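Local atomic coordinates of cocosin 1 acidic chain (Cocos nucifera, PDB entry 5WPW), a protein that serves as a seed storage protein of coconut, a hexameric 11S globulin that acts as a nutrient reservoir and is a potential food allergen. Residues A[8-13]-A[329-334]; A[273-278]-A[365-370]. The protein carries 2 engineered substitutions. All coordinates share one frame; numbering follows the deposited sequence.

Interaction 1 of 2, residues A[8-13]-A[329-334]; sequences LNALEP and TVFDGE
Leu-8 packs against Val-330 and Phe-331 at a classic beta bulge, where both residues of strand 329-336 face Val-322 of the neighbouring strand 317-323. The N-terminal segment 8-13 so packs against strand 329-336 of the second cupin domain. The tight part is at the Leu-8 end. Its backbone N donates to Val-330 O over 2.8 Å, in a nearly straight bond with an N-H...O angle of 164°. Beside this bond, the CD1 branch of Leu-8 meets CG2 of Val-330 at 3.8 Å. The two side chains cross obliquely, both are buried, and both also touch Val-322. Leu-8 CB further lies 4.1 Å from Phe-331 CB. The near side of the Phe-331 ring is just as close. CG of Phe-331 stands anti to the backbone N (chi1 -170°), which carries the ring alongside the backbone of residues 8 to 10. Leu-8 O lies at the ring edge, in the ring plane, 3.4 Å from CD1. CE1 approaches Asn-9 CA obliquely at 3.7 Å.

The looser side lies further along segment 8-13. The CB of Asn-9 points away from the strand, and the residue is exposed, though its backbone N bonds to Gln-33 of helix 32-37. Beyond Ala-10 the segment draws away, and Leu-11 packs on Leu-340 and helix 32-37 instead. Ala-10 itself gives a thin apolar touch, its CB 4.4 Å from Phe-331 CZ.

Interaction 2 of 2, residues A[273-278]-A[365-370]; sequences LNSEKL and TSDRAM
Ser-275 and Asp-367 form the polar centre of this contact between two loops of the second cupin domain. One loop follows strand 268-273 and the other follows strand 357-364. The secure bond runs from the backbone N of Ser-275 to Asp-367 OD1 over 2.9 Å, using the syn lone pair of that oxygen. OG of Ser-275 lies 2.3 Å from Asp-367 OD2, too short for an ordinary hydrogen bond, so the details there are doubtful. Asp-367 CG stands anti to the backbone N (chi1 -178°), which carries the carboxylate across to Ser-275. OD1 also receives a weak bond from Arg-368 N within its own loop.

The other loop is shaped by an Asx turn. Asn-274 OD1 accepts from Glu-276 N at 2.8 Å, and Asn-274 O takes both Lys-277 N and Leu-278 N. A water links the loops: it accepts from Asn-274 ND2 at 3.2 Å and donates to Ala-369 O at 2.7 Å. Asn-274 ND2 also bonds to Glu-243 O of a neighbouring subunit.

Among the charged groups, Glu-276 OE2 and Arg-368 NH1 form a weak salt bridge at 3.4 Å. The carboxylate and guanidinium planes are 27° apart.

Van der Waals contact comes mainly from the aliphatic part of Arg-368. Its CG lies 3.4 Å from Ser-275 OG and 4.1 Å from CG of Asn-274. The Asn-274 amide and the guanidinium are nearly perpendicular, at 88°. Glu-276 and Arg-368 also pack on Met-248 and Thr-244, respectively, of that same neighbouring subunit.

The chemistry implies that the backbone N-H of Ser-275, helped by the weak bond from Arg-368 N, probably stabilises the charge on Asp-367 OD1, while the long Glu-276 to Arg-368 pair probably adds a weaker electrostatic link.

In the fold
Interactions 1 and 2 both involve the second cupin domain but lie in separate places. Their centres are 25 Å apart, and their nearest atoms are about 13 Å apart without touching. Along the chain their segments alternate: 8-13, 273-278, 329-334, 365-370. Interaction 2 stays within the second domain and joins loops after strands 268-273 and 357-364, which belong to one antiparallel sheet. Strand 329-336 belongs to the other sheet of that domain. Interaction 1 ties the N-terminal segment, before the first domain's strand 15-19, to the second domain. Interaction 2 lies largely at the subunit interface, where eight of its residues are within reach of the third subunit.

Interaction 1 of 2, residues A[8-13]-A[329-334]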
ATOM      1  N   LEU A   8     -20.955 -29.737 -15.718  1.00 47.24           N
ATOM      2  CA  LEU A   8     -21.423 -28.391 -16.012  1.00 42.20           C
ATOM      3  C   LEU A   8     -22.461 -28.428 -17.131  1.00 48.13           C
ATOM      4  O   LEU A   8     -22.529 -29.374 -17.917  1.00 48.53           O
ATOM      5  CB  LEU A   8     -20.262 -27.475 -16.412  1.00 40.42           C
ATOM      6  CG  LEU A   8     -19.068 -27.407 -15.456  1.00 43.06           C
ATOM      7  CD1 LEU A   8     -17.889 -26.744 -16.145  1.00 37.81           C
ATOM      8  CD2 LEU A   8     -19.446 -26.650 -14.190  1.00 42.53           C
ATOM      9  N   ASN A   9     -23.275 -27.379 -17.204  1.00 48.57           N
ATOM     10  CA  ASN A   9     -24.181 -27.242 -18.336  1.00 47.53           C
ATOM     11  C   ASN A   9     -24.418 -25.766 -18.610  1.00 48.81           C
ATOM     12  O   ASN A   9     -24.271 -24.918 -17.725  1.00 49.17           O
ATOM     13  CB  ASN A   9     -25.520 -27.971 -18.103  1.00 50.82           C
ATOM     14  CG  ASN A   9     -26.173 -27.585 -16.798  1.00 51.21           C
ATOM     15  OD1 ASN A   9     -25.803 -28.082 -15.734  1.00 56.31           O
ATOM     16  ND2 ASN A   9     -27.159 -26.697 -16.871  1.00 50.99           N
ATOM     17  N   ALA A  10     -24.773 -25.468 -19.855  1.00 42.72           N
ATOM     18  CA  ALA A  10     -25.088 -24.096 -20.215  1.00 45.01           C
ATOM     19  C   ALA A  10     -26.395 -23.685 -19.552  1.00 43.42           C
ATOM     20  O   ALA A  10     -27.320 -24.489 -19.412  1.00 48.49           O
ATOM     21  CB  ALA A  10     -25.178 -23.946 -21.732  1.00 42.47           C
ATOM     22  N   LEU A  11     -26.454 -22.438 -19.108  1.00 40.13           N
ATOM     23  CA  LEU A  11     -27.567 -21.948 -18.318  1.00 39.13           C
ATOM     24  C   LEU A  11     -28.343 -20.888 -19.081  1.00 36.80           C
ATOM     25  O   LEU A  11     -27.803 -20.180 -19.934  1.00 35.59           O
ATOM     26  CB  LEU A  11     -27.083 -21.366 -16.984  1.00 43.41           C
ATOM     27  CG  LEU A  11     -26.518 -22.379 -15.992  1.00 44.43           C
ATOM     28  CD1 LEU A  11     -25.674 -21.688 -14.933  1.00 43.15           C
ATOM     29  CD2 LEU A  11     -27.643 -23.172 -15.354  1.00 48.06           C
ATOM     30  N   GLU A  12     -29.618 -20.784 -18.746  1.00 41.59           N
ATOM     31  CA  GLU A  12     -30.522 -19.774 -19.262  1.00 41.54           C
ATOM     32  C   GLU A  12     -31.371 -19.289 -18.103  1.00 37.55           C
ATOM     33  O   GLU A  12     -31.412 -19.930 -17.044  1.00 41.38           O
ATOM     34  CB  GLU A  12     -31.400 -20.329 -20.395  1.00 42.03           C
ATOM     35  CG  GLU A  12     -30.789 -20.125 -21.759  1.00 42.41           C
ATOM     36  CD  GLU A  12     -31.786 -20.322 -22.885  1.00 48.08           C
ATOM     37  OE1 GLU A  12     -32.854 -19.659 -22.871  1.00 49.34           O
ATOM     38  OE2 GLU A  12     -31.490 -21.142 -23.780  1.00 50.22           O
ATOM     39  N   PRO A  13     -32.023 -18.138 -18.247  1.00 36.47           N
ATOM     40  CA  PRO A  13     -32.826 -17.594 -17.144  1.00 44.06           C
ATOM     41  C   PRO A  13     -33.969 -18.515 -16.733  1.00 45.14           C
ATOM     42  O   PRO A  13     -34.684 -19.066 -17.572  1.00 50.96           O
ATOM     43  CB  PRO A  13     -33.346 -16.278 -17.720  1.00 41.00           C
ATOM     44  CG  PRO A  13     -32.271 -15.858 -18.653  1.00 40.91           C
ATOM     45  CD  PRO A  13     -31.779 -17.128 -19.289  1.00 41.24           C
ATOM     46  N   THR A 329     -14.147 -35.029 -18.521  1.00 35.40           N
ATOM     47  CA  THR A 329     -14.793 -33.998 -19.323  1.00 38.36           C
ATOM     48  C   THR A 329     -16.044 -33.547 -18.590  1.00 38.54           C
ATOM     49  O   THR A 329     -17.011 -34.302 -18.494  1.00 41.80           O
ATOM     50  CB  THR A 329     -15.156 -34.525 -20.710  1.00 38.15           C
ATOM     51  OG1 THR A 329     -14.004 -35.091 -21.339  1.00 38.89           O
ATOM     52  CG2 THR A 329     -15.682 -33.399 -21.567  1.00 38.12           C
ATOM     53  N   VAL A 330     -16.044 -32.327 -18.058  1.00 35.79           N
ATOM     54  CA  VAL A 330     -17.216 -31.853 -17.328  1.00 31.71           C
ATOM     55  C   VAL A 330     -18.127 -30.983 -18.183  1.00 35.88           C
ATOM     56  O   VAL A 330     -19.244 -30.654 -17.747  1.00 34.79           O
ATOM     57  CB  VAL A 330     -16.804 -31.124 -16.031  1.00 35.09           C
ATOM     58  CG1 VAL A 330     -16.094 -32.094 -15.105  1.00 32.22           C
ATOM     59  CG2 VAL A 330     -15.891 -29.935 -16.341  1.00 30.78           C
ATOM     60  N   PHE A 331     -17.693 -30.607 -19.381  1.00 32.08           N
ATOM     61  CA  PHE A 331     -18.555 -29.966 -20.354  1.00 35.55           C
ATOM     62  C   PHE A 331     -17.982 -30.238 -21.733  1.00 38.29           C
ATOM     63  O   PHE A 331     -16.763 -30.255 -21.922  1.00 34.64           O
ATOM     64  CB  PHE A 331     -18.688 -28.451 -20.109  1.00 36.70           C
ATOM     65  CG  PHE A 331     -19.757 -27.789 -20.949  1.00 37.48           C
ATOM     66  CD1 PHE A 331     -21.098 -27.953 -20.646  1.00 34.32           C
ATOM     67  CD2 PHE A 331     -19.413 -27.004 -22.037  1.00 36.72           C
ATOM     68  CE1 PHE A 331     -22.085 -27.348 -21.424  1.00 36.81           C
ATOM     69  CE2 PHE A 331     -20.397 -26.399 -22.818  1.00 38.80           C
ATOM     70  CZ  PHE A 331     -21.739 -26.580 -22.503  1.00 33.88           C
ATOM     71  N   ASP A 332     -18.875 -30.452 -22.693  1.00 40.34           N
ATOM     72  CA  ASP A 332     -18.474 -30.686 -24.075  1.00 37.05           C
ATOM     73  C   ASP A 332     -19.730 -30.385 -24.899  1.00 46.86           C
ATOM     74  O   ASP A 332     -20.525 -31.280 -25.177  1.00 46.71           O
ATOM     75  CB  ASP A 332     -17.981 -32.103 -24.284  1.00 44.62           C
ATOM     76  CG  ASP A 332     -17.379 -32.323 -25.663  1.00 51.06           C
ATOM     77  OD1 ASP A 332     -17.687 -31.549 -26.604  1.00 48.16           O
ATOM     78  OD2 ASP A 332     -16.591 -33.288 -25.800  1.00 56.01           O
ATOM     79  N   GLY A 333     -19.914 -29.114 -25.231  1.00 40.98           N
ATOM     80  CA  GLY A 333     -21.145 -28.717 -25.879  1.00 44.23           C
ATOM     81  C   GLY A 333     -20.942 -27.431 -26.636  1.00 42.36           C
ATOM     82  O   GLY A 333     -19.873 -26.818 -26.597  1.00 39.98           O
ATOM     83  N   GLU A 334     -21.993 -27.042 -27.344  1.00 39.59           N
ATOM     84  CA  GLU A 334     -22.020 -25.782 -28.053  1.00 42.03           C
ATOM     85  C   GLU A 334     -22.429 -24.685 -27.079  1.00 44.09           C
ATOM     86  O   GLU A 334     -22.915 -24.950 -25.983  1.00 47.90           O
ATOM     87  CB  GLU A 334     -22.988 -25.880 -29.248  1.00 44.01           C
ATOM     88  CG  GLU A 334     -23.077 -24.653 -30.176  1.00 49.16           C
ATOM     89  CD  GLU A 334     -23.963 -24.877 -31.416  1.00 52.24           C
ATOM     90  OE1 GLU A 334     -25.198 -24.667 -31.324  1.00 51.01           O
ATOM     91  OE2 GLU A 334     -23.420 -25.225 -32.488  1.00 55.15           O
TER

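Interaction 2 of 2, residues A[273-278]-A[365-370]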
ATOM      1  N   LEU A 273     -10.224  -6.448 -19.122  1.00 24.62           N
ATOM      2  CA  LEU A 273     -10.591  -5.306 -18.285  1.00 25.41           C
ATOM      3  C   LEU A 273     -10.274  -5.668 -16.845  1.00 21.87           C
ATOM      4  O   LEU A 273     -10.844  -6.619 -16.313  1.00 24.24           O
ATOM      5  CB  LEU A 273     -12.067  -4.957 -18.445  1.00 22.44           C
ATOM      6  CG  LEU A 273     -12.572  -3.743 -17.667  1.00 24.64           C
ATOM      7  CD1 LEU A 273     -11.703  -2.549 -17.932  1.00 27.82           C
ATOM      8  CD2 LEU A 273     -13.986  -3.439 -18.106  1.00 32.94           C
ATOM      9  N   ASN A 274      -9.333  -4.950 -16.239  1.00 23.75           N
ATOM     10  CA  ASN A 274      -9.029  -5.125 -14.820  1.00 22.21           C
ATOM     11  C   ASN A 274      -8.545  -3.782 -14.283  1.00 24.63           C
ATOM     12  O   ASN A 274      -8.608  -2.763 -14.985  1.00 21.82           O
ATOM     13  CB  ASN A 274      -8.002  -6.254 -14.631  1.00 21.95           C
ATOM     14  CG  ASN A 274      -6.720  -5.987 -15.371  1.00 25.09           C
ATOM     15  OD1 ASN A 274      -6.226  -4.858 -15.396  1.00 24.81           O
ATOM     16  ND2 ASN A 274      -6.184  -7.018 -16.018  1.00 25.46           N
ATOM     17  N   SER A 275      -8.023  -3.786 -13.043  1.00 22.25           N
ATOM     18  CA  SER A 275      -7.678  -2.527 -12.388  1.00 23.72           C
ATOM     19  C   SER A 275      -6.526  -1.791 -13.054  1.00 23.07           C
ATOM     20  O   SER A 275      -6.275  -0.645 -12.679  1.00 24.35           O
ATOM     21  CB  SER A 275      -7.350  -2.731 -10.882  1.00 27.23           C
ATOM     22  OG  SER A 275      -6.305  -3.681 -10.628  1.00 26.85           O
ATOM     23  N   GLU A 276      -5.789  -2.428 -13.980  1.00 24.56           N
ATOM     24  CA  GLU A 276      -4.766  -1.724 -14.744  1.00 23.74           C
ATOM     25  C   GLU A 276      -5.362  -0.874 -15.857  1.00 24.68           C
ATOM     26  O   GLU A 276      -4.639  -0.068 -16.450  1.00 25.28           O
ATOM     27  CB  GLU A 276      -3.752  -2.702 -15.353  1.00 30.31           C
ATOM     28  CG  GLU A 276      -3.332  -3.813 -14.448  1.00 31.34           C
ATOM     29  CD  GLU A 276      -2.042  -3.504 -13.721  1.00 42.02           C
ATOM     30  OE1 GLU A 276      -1.594  -2.342 -13.792  1.00 43.76           O
ATOM     31  OE2 GLU A 276      -1.476  -4.431 -13.077  1.00 42.30           O
ATOM     32  N   LYS A 277      -6.654  -1.025 -16.126  1.00 21.52           N
ATOM     33  CA  LYS A 277      -7.404  -0.137 -17.006  1.00 21.14           C
ATOM     34  C   LYS A 277      -8.430   0.712 -16.278  1.00 25.15           C
ATOM     35  O   LYS A 277      -8.584   1.884 -16.603  1.00 30.24           O
ATOM     36  CB  LYS A 277      -8.120  -0.955 -18.089  1.00 25.48           C
ATOM     37  CG  LYS A 277      -7.141  -1.670 -19.000  1.00 29.52           C
ATOM     38  CD  LYS A 277      -7.809  -2.175 -20.251  1.00 29.12           C
ATOM     39  CE  LYS A 277      -6.836  -3.026 -21.055  1.00 32.70           C
ATOM     40  NZ  LYS A 277      -7.486  -3.556 -22.297  1.00 35.38           N
ATOM     41  N   LEU A 278      -9.133   0.144 -15.301  1.00 22.87           N
ATOM     42  CA  LEU A 278     -10.278   0.791 -14.659  1.00 24.91           C
ATOM     43  C   LEU A 278     -10.053   0.701 -13.157  1.00 23.27           C
ATOM     44  O   LEU A 278     -10.259  -0.369 -12.563  1.00 23.25           O
ATOM     45  CB  LEU A 278     -11.583   0.120 -15.056  1.00 22.96           C
ATOM     46  CG  LEU A 278     -12.862   0.636 -14.389  1.00 30.31           C
ATOM     47  CD1 LEU A 278     -13.037   2.083 -14.744  1.00 24.86           C
ATOM     48  CD2 LEU A 278     -14.083  -0.210 -14.790  1.00 25.58           C
ATOM     49  N   THR A 365     -14.038 -13.538 -11.182  1.00 21.28           N
ATOM     50  CA  THR A 365     -14.239 -13.234  -9.759  1.00 22.32           C
ATOM     51  C   THR A 365     -12.941 -12.827  -9.071  1.00 24.47           C
ATOM     52  O   THR A 365     -12.628 -13.290  -7.971  1.00 27.08           O
ATOM     53  CB  THR A 365     -14.896 -14.411  -9.033  1.00 23.60           C
ATOM     54  OG1 THR A 365     -14.042 -15.561  -9.033  1.00 26.04           O
ATOM     55  CG2 THR A 365     -16.230 -14.782  -9.665  1.00 24.56           C
ATOM     56  N   SER A 366     -12.177 -11.942  -9.710  1.00 23.28           N
ATOM     57  CA  SER A 366     -10.977 -11.397  -9.109  1.00 25.02           C
ATOM     58  C   SER A 366     -10.605 -10.151  -9.883  1.00 21.63           C
ATOM     59  O   SER A 366     -10.772 -10.092 -11.104  1.00 25.66           O
ATOM     60  CB  SER A 366      -9.817 -12.413  -9.143  1.00 28.22           C
ATOM     61  OG  SER A 366      -8.686 -11.938  -8.427  1.00 31.23           O
ATOM     62  N   ASP A 367     -10.073  -9.168  -9.177  1.00 23.39           N
ATOM     63  CA  ASP A 367      -9.318  -8.182  -9.907  1.00 26.98           C
ATOM     64  C   ASP A 367      -8.088  -8.863 -10.501  1.00 31.38           C
ATOM     65  O   ASP A 367      -7.540  -9.819  -9.934  1.00 31.69           O
ATOM     66  CB  ASP A 367      -8.888  -7.018  -9.024  1.00 24.07           C
ATOM     67  CG  ASP A 367      -8.133  -5.971  -9.818  1.00 29.75           C
ATOM     68  OD1 ASP A 367      -8.423  -5.851 -11.049  1.00 29.68           O
ATOM     69  OD2 ASP A 367      -7.264  -5.280  -9.242  1.00 29.42           O
ATOM     70  N   ARG A 368      -7.672  -8.365 -11.657  1.00 27.63           N
ATOM     71  CA  ARG A 368      -6.487  -8.845 -12.364  1.00 30.85           C
ATOM     72  C   ARG A 368      -6.527 -10.364 -12.497  1.00 29.96           C
ATOM     73  O   ARG A 368      -5.582 -11.087 -12.171  1.00 21.68           O
ATOM     74  CB  ARG A 368      -5.217  -8.336 -11.675  1.00 32.30           C
ATOM     75  CG  ARG A 368      -5.254  -6.804 -11.606  1.00 33.46           C
ATOM     76  CD  ARG A 368      -3.961  -6.155 -11.195  1.00 38.79           C
ATOM     77  NE  ARG A 368      -3.451  -6.706  -9.950  1.00 45.30           N
ATOM     78  CZ  ARG A 368      -2.392  -6.222  -9.308  1.00 55.80           C
ATOM     79  NH1 ARG A 368      -1.754  -5.162  -9.798  1.00 47.64           N
ATOM     80  NH2 ARG A 368      -1.983  -6.785  -8.172  1.00 56.50           N
ATOM     81  N   ALA A 369      -7.680 -10.848 -12.940  1.00 23.58           N
ATOM     82  CA  ALA A 369      -7.819 -12.261 -13.243  1.00 28.28           C
ATOM     83  C   ALA A 369      -6.808 -12.631 -14.320  1.00 27.00           C
ATOM     84  O   ALA A 369      -6.578 -11.871 -15.266  1.00 29.46           O
ATOM     85  CB  ALA A 369      -9.247 -12.557 -13.719  1.00 25.12           C
ATOM     86  N   MET A 370      -6.178 -13.787 -14.151  1.00 23.72           N
ATOM     87  CA  MET A 370      -5.116 -14.265 -15.035  1.00 28.74           C
ATOM     88  C   MET A 370      -5.429 -15.676 -15.492  1.00 25.85           C
ATOM     89  O   MET A 370      -6.012 -16.468 -14.745  1.00 27.12           O
ATOM     90  CB  MET A 370      -3.760 -14.272 -14.318  1.00 25.18           C
ATOM     91  CG  MET A 370      -3.223 -12.892 -14.020  1.00 30.98           C
ATOM     92  SD  MET A 370      -1.529 -12.956 -13.443  1.00 35.04           S
ATOM     93  CE  MET A 370      -1.678 -13.943 -11.937  1.00 29.47           C
TER
HETATM   94  O   HOH W   1      -7.936  -9.654 -15.796  1.00 26.50           O